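Local atomic coordinates of DNA polymerase III, beta subunit (Eubacterium rectale, PDB entry 3T0P), a protein that probably forms a ring-shaped head-to-tail homodimer around DNA and gives DNA polymerases and other proteins tethering and processivity on it. Residues B[49-54]-B[196-201]; B[143-148]-B[169-174]. All blocks are in the same frame, centred on the assembly; numbering follows the deposited sequence.

Contact 1 (B[49-54]-B[196-201]). With ACT (acetate ion), chain T.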
loop_
_atom_site.group_PDB
_atom_site.type_symbol
_atom_site.label_atom_id
_atom_site.label_comp_id
_atom_site.label_asym_id
_atom_site.label_seq_id
_atom_site.Cartn_x
_atom_site.Cartn_y
_atom_site.Cartn_z
ATOM N N ASP B 49 -12.401 -4.577 23.449
ATOM C CA ASP B 49 -13.449 -5.128 22.590
ATOM C C ASP B 49 -14.158 -6.317 23.269
ATOM O O ASP B 49 -14.953 -7.000 22.621
ATOM C CB ASP B 49 -12.889 -5.529 21.219
ATOM C CG ASP B 49 -11.913 -6.690 21.221
ATOM O OD1 ASP B 49 -12.232 -7.729 21.812
ATOM O OD2 ASP B 49 -10.847 -6.569 20.589
HETATM N N MSE B 50 -13.874 -6.550 24.578
HETATM C CA MSE B 50 -14.409 -7.605 25.466
HETATM C C MSE B 50 -13.626 -8.917 25.350
HETATM O O MSE B 50 -13.686 -9.737 26.266
HETATM C CB MSE B 50 -15.915 -7.860 25.287
HETATM C CG MSE B 50 -16.767 -6.611 25.485
HETATM SE SE MSE B 50 -16.440 -5.633 27.157
HETATM C CE MSE B 50 -17.378 -6.896 28.395
ATOM N N GLU B 51 -12.903 -9.119 24.246
ATOM C CA GLU B 51 -12.027 -10.266 24.054
ATOM C C GLU B 51 -10.576 -9.804 24.301
ATOM O O GLU B 51 -9.831 -10.441 25.038
ATOM C CB GLU B 51 -12.188 -10.866 22.646
ATOM C CG GLU B 51 -11.222 -12.003 22.359
ATOM C CD GLU B 51 -11.515 -12.803 21.110
ATOM O OE1 GLU B 51 -12.371 -13.715 21.185
ATOM O OE2 GLU B 51 -10.874 -12.537 20.066
ATOM N N LEU B 52 -10.195 -8.698 23.665
ATOM C CA LEU B 52 -8.859 -8.125 23.744
ATOM C C LEU B 52 -8.912 -6.722 24.322
ATOM O O LEU B 52 -9.657 -5.878 23.836
ATOM C CB LEU B 52 -8.251 -8.113 22.340
ATOM C CG LEU B 52 -6.860 -7.560 22.168
ATOM C CD1 LEU B 52 -5.832 -8.550 22.669
ATOM C CD2 LEU B 52 -6.590 -7.259 20.688
ATOM N N GLY B 53 -8.112 -6.506 25.358
ATOM C CA GLY B 53 -7.933 -5.236 26.042
ATOM C C GLY B 53 -6.501 -4.755 25.919
ATOM O O GLY B 53 -5.562 -5.542 26.050
ATOM N N ILE B 54 -6.314 -3.473 25.597
ATOM C CA ILE B 54 -4.985 -2.881 25.522
ATOM C C ILE B 54 -5.031 -1.621 26.374
ATOM O O ILE B 54 -5.943 -0.798 26.264
ATOM C CB ILE B 54 -4.394 -2.637 24.099
ATOM C CG1 ILE B 54 -4.461 -3.900 23.221
ATOM C CG2 ILE B 54 -2.932 -2.149 24.200
ATOM C CD1 ILE B 54 -4.098 -3.677 21.766
ATOM N N PRO B 196 -6.646 -16.563 21.188
ATOM C CA PRO B 196 -7.338 -16.169 19.947
ATOM C C PRO B 196 -6.374 -15.633 18.884
ATOM O O PRO B 196 -5.380 -14.992 19.229
ATOM C CB PRO B 196 -8.291 -15.057 20.414
ATOM C CG PRO B 196 -8.519 -15.350 21.862
ATOM C CD PRO B 196 -7.221 -15.874 22.365
ATOM N N GLY B 197 -6.658 -15.936 17.615
ATOM C CA GLY B 197 -5.851 -15.513 16.479
ATOM C C GLY B 197 -5.748 -14.013 16.378
ATOM O O GLY B 197 -4.649 -13.480 16.194
ATOM N N LYS B 198 -6.893 -13.317 16.562
ATOM C CA LYS B 198 -6.941 -11.854 16.527
ATOM C C LYS B 198 -5.979 -11.223 17.568
ATOM O O LYS B 198 -5.364 -10.218 17.271
ATOM C CB LYS B 198 -8.368 -11.356 16.751
ATOM C CG LYS B 198 -8.550 -9.857 16.457
ATOM C CD LYS B 198 -10.027 -9.401 16.596
ATOM C CE LYS B 198 -10.622 -9.498 18.003
ATOM N NZ LYS B 198 -9.915 -8.643 19.002
ATOM N N THR B 199 -5.844 -11.816 18.769
ATOM C CA THR B 199 -4.946 -11.300 19.813
ATOM C C THR B 199 -3.505 -11.278 19.334
ATOM O O THR B 199 -2.821 -10.281 19.500
ATOM C CB THR B 199 -5.077 -12.143 21.069
ATOM O OG1 THR B 199 -6.375 -11.901 21.603
ATOM C CG2 THR B 199 -3.979 -11.840 22.097
ATOM N N LEU B 200 -3.068 -12.385 18.749
ATOM C CA LEU B 200 -1.735 -12.578 18.198
ATOM C C LEU B 200 -1.505 -11.703 16.993
ATOM O O LEU B 200 -0.427 -11.126 16.900
ATOM C CB LEU B 200 -1.496 -14.054 17.873
ATOM C CG LEU B 200 -1.624 -14.975 19.099
ATOM C CD1 LEU B 200 -1.481 -16.401 18.690
ATOM C CD2 LEU B 200 -0.607 -14.623 20.191
ATOM N N GLN B 201 -2.513 -11.527 16.122
ATOM C CA GLN B 201 -2.381 -10.633 14.958
ATOM C C GLN B 201 -2.226 -9.176 15.403
ATOM O O GLN B 201 -1.346 -8.481 14.903
ATOM C CB GLN B 201 -3.594 -10.751 14.030
ATOM C CG GLN B 201 -3.615 -12.002 13.183
ATOM C CD GLN B 201 -4.970 -12.255 12.549
ATOM O OE1 GLN B 201 -6.023 -11.774 13.009
ATOM N NE2 GLN B 201 -4.986 -13.073 11.503
HETATM C C ACT T . -9.768 -5.758 17.198
HETATM O O ACT T . -9.363 -4.965 16.361
HETATM O OXT ACT T . -8.953 -6.420 17.832
HETATM C CH3 ACT T . -11.263 -5.921 17.371
#

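Contact 2 (B[143-148]-B[169-174])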
loop_
_atom_site.group_PDB
_atom_site.type_symbol
_atom_site.label_atom_id
_atom_site.label_comp_id
_atom_site.label_asym_id
_atom_site.label_seq_id
_atom_site.Cartn_x
_atom_site.Cartn_y
_atom_site.Cartn_z
ATOM N N ILE B 143 0.909 -18.065 12.533
ATOM C CA ILE B 143 -0.406 -17.403 12.435
ATOM C C ILE B 143 -1.165 -17.651 11.114
ATOM O O ILE B 143 -2.400 -17.658 11.122
ATOM C CB ILE B 143 -0.318 -15.882 12.750
ATOM C CG1 ILE B 143 -1.652 -15.333 13.316
ATOM C CG2 ILE B 143 0.190 -15.040 11.556
ATOM C CD1 ILE B 143 -2.073 -15.914 14.612
ATOM N N PHE B 144 -0.448 -17.872 10.005
ATOM C CA PHE B 144 -1.050 -18.054 8.691
ATOM C C PHE B 144 -1.928 -19.303 8.582
ATOM O O PHE B 144 -2.705 -19.377 7.635
ATOM C CB PHE B 144 0.049 -18.114 7.621
ATOM C CG PHE B 144 0.976 -19.288 7.765
ATOM C CD1 PHE B 144 0.617 -20.540 7.284
ATOM C CD2 PHE B 144 2.197 -19.154 8.413
ATOM C CE1 PHE B 144 1.454 -21.642 7.454
ATOM C CE2 PHE B 144 3.029 -20.260 8.589
ATOM C CZ PHE B 144 2.666 -21.488 8.080
ATOM N N SER B 145 -1.776 -20.306 9.484
ATOM C CA SER B 145 -2.540 -21.543 9.321
ATOM C C SER B 145 -3.650 -21.743 10.362
ATOM O O SER B 145 -4.111 -22.861 10.546
ATOM C CB SER B 145 -1.625 -22.760 9.252
ATOM O OG SER B 145 -0.680 -22.764 10.297
ATOM N N ILE B 146 -4.155 -20.652 10.954
ATOM C CA ILE B 146 -5.350 -20.691 11.799
ATOM C C ILE B 146 -6.563 -20.730 10.829
ATOM O O ILE B 146 -6.418 -20.297 9.682
ATOM C CB ILE B 146 -5.414 -19.493 12.796
ATOM C CG1 ILE B 146 -5.544 -18.133 12.049
ATOM C CG2 ILE B 146 -4.236 -19.518 13.789
ATOM C CD1 ILE B 146 -5.884 -16.903 12.933
ATOM N N ALA B 147 -7.736 -21.217 11.258
ATOM C CA ALA B 147 -8.885 -21.258 10.344
ATOM C C ALA B 147 -9.368 -19.848 9.967
ATOM O O ALA B 147 -9.338 -18.940 10.795
ATOM C CB ALA B 147 -10.019 -22.058 10.943
ATOM N N ASP B 148 -9.779 -19.669 8.697
ATOM C CA ASP B 148 -10.273 -18.393 8.145
ATOM C C ASP B 148 -11.803 -18.212 8.365
ATOM O O ASP B 148 -12.374 -17.232 7.885
ATOM C CB ASP B 148 -9.921 -18.274 6.645
ATOM C CG ASP B 148 -10.256 -19.517 5.842
ATOM O OD1 ASP B 148 -11.445 -19.682 5.468
ATOM O OD2 ASP B 148 -9.342 -20.352 5.631
ATOM N N VAL B 169 4.273 -23.793 19.973
ATOM C CA VAL B 169 3.202 -22.969 19.419
ATOM C C VAL B 169 2.628 -23.712 18.238
ATOM O O VAL B 169 3.379 -24.161 17.374
ATOM C CB VAL B 169 3.686 -21.535 19.085
ATOM C CG1 VAL B 169 2.584 -20.698 18.434
ATOM C CG2 VAL B 169 4.206 -20.848 20.349
ATOM N N VAL B 170 1.293 -23.919 18.244
ATOM C CA VAL B 170 0.594 -24.739 17.241
ATOM C C VAL B 170 -0.606 -23.997 16.669
ATOM O O VAL B 170 -1.384 -23.414 17.419
ATOM C CB VAL B 170 0.135 -26.113 17.841
ATOM C CG1 VAL B 170 -0.517 -27.016 16.797
ATOM C CG2 VAL B 170 1.273 -26.849 18.526
ATOM N N SER B 171 -0.775 -24.068 15.338
ATOM C CA SER B 171 -1.963 -23.627 14.619
ATOM C C SER B 171 -2.341 -24.702 13.597
ATOM O O SER B 171 -1.473 -25.444 13.124
ATOM C CB SER B 171 -1.766 -22.283 13.952
ATOM O OG SER B 171 -0.744 -22.359 12.979
ATOM N N LEU B 172 -3.637 -24.829 13.306
ATOM C CA LEU B 172 -4.154 -25.783 12.343
ATOM C C LEU B 172 -5.511 -25.312 11.830
ATOM O O LEU B 172 -6.226 -24.600 12.522
ATOM C CB LEU B 172 -4.211 -27.230 12.902
ATOM C CG LEU B 172 -5.162 -27.565 14.054
ATOM C CD1 LEU B 172 -6.509 -28.078 13.539
ATOM C CD2 LEU B 172 -4.575 -28.661 14.911
ATOM N N ASP B 173 -5.853 -25.687 10.605
ATOM C CA ASP B 173 -7.118 -25.269 10.006
ATOM C C ASP B 173 -7.891 -26.462 9.410
ATOM O O ASP B 173 -8.931 -26.263 8.791
ATOM C CB ASP B 173 -6.851 -24.190 8.947
ATOM C CG ASP B 173 -5.949 -24.624 7.797
ATOM O OD1 ASP B 173 -5.529 -25.811 7.777
ATOM O OD2 ASP B 173 -5.685 -23.788 6.900
ATOM N N GLY B 174 -7.377 -27.672 9.609
ATOM C CA GLY B 174 -7.970 -28.901 9.081
ATOM C C GLY B 174 -7.290 -29.440 7.837
ATOM O O GLY B 174 -7.517 -30.595 7.467
HETATM O O HOH W 1 -5.982 -21.182 7.101
#

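Contact 1 (B[49-54]-B[196-201])
K198, in the first turn of helix 197-206, reaches toward D49 tip to tip, and its NZ forms a salt bridge with D49 OD2 at 2.8 Å. The chain leaves the helix extended, then bends at chi3 (65°) and chi4 (62°), the last torsion turning NZ toward the carboxylate. K198 NZ comes to the syn side of D49 OD2, 35° out of the carboxylate plane, and also gives a hydrogen bond to acetate OXT at 2.7 Å, the ion probably coming from the crystallisation liquor. Aspartate suits this turn because its other oxygen, OD1, accepts from the backbone N of both E51 and L52, from the same face of the plane; the bond from E51 N makes an Asx turn and that from L52 N an Asx motif, and together they hold the carboxylate.

E51 stretches past the proline in the opposite direction, with OE2 3.6 Å from P196 CB. E51 OE2 lies 4.1 Å from K198 NZ, beyond a salt bridge, yet its charge would probably still help balance the ammonium. The glutamate runs alongside CB and CG of P196, which sits at the N-cap position.

Next to the charged group, L52 brings the branched end of a buried leucine to T199: L52 CD1 lies 3.6 Å from T199 OG1 and 3.8 Å from its CG2. Threonine suits this spot, its methyl giving leucine an apolar neighbour while OG1 hydrogen-bonds S235 OG.

L52 begins strand 52-58, which pairs with strand 231-236 in one antiparallel sheet. The arrangement belongs to the junction between the N-terminal and central domains of a bacterial DNA-encircling processivity ring, where a sheet runs on from domain to domain.

Contact 2 (B[143-148]-B[169-174])
S145 and S171 meet hydroxyl to hydroxyl, OG to OG at 2.7 Å, where the loop after helix 132-140 lies against the beta hairpin formed by strands 166-172 and 176-184 of the central domain. Beside this pair, I146 CG2 packs 3.7 Å from S171 CB; serine is small enough to let the branched isoleucine approach, and still carries a polar end.

Further along, D173 follows the strand at the hairpin turn. D173 CB sits 3.4 Å from S145 O and 3.8 Å from A147 CA, and the CA atoms of A147 and D173 are only 4.4 Å apart; a small residue at A147 is consistent with so close an approach.

The second shell fixes these groups. S171 OG is also hydrogen-bonded to T142 O, and S145 OG to S178 OG on the neighbouring strand, so that the buried hydroxyls form a small polar network. The carboxylate of D173 suits its place by serving several partners: OD1 accepts from the backbone N of H175, while OD2 makes a salt bridge with R176 NE. A water completes the join, donating to I146 O at 2.8 Å and to D173 OD2 at 2.6 Å.

The centres of the two contacts lie about 16 Å apart. Along the chain the order is 49-54, 143-148, 169-174 and 196-201, so both halves of contact 2 fall between those of contact 1. Contact 1 joins the N-terminal domain to the central one, whereas contact 2 is internal to the central domain. Strand 166-172 shares its antiparallel sheet with strand 187-196, which runs directly into helix 197-206. The contacts also touch: L200 CB packs 3.8 Å from I143 CD1, and G197 CA lies equally close to I146 CD1, so the first turn of helix 197-206 touches both the domain junction and the 143-148 loop.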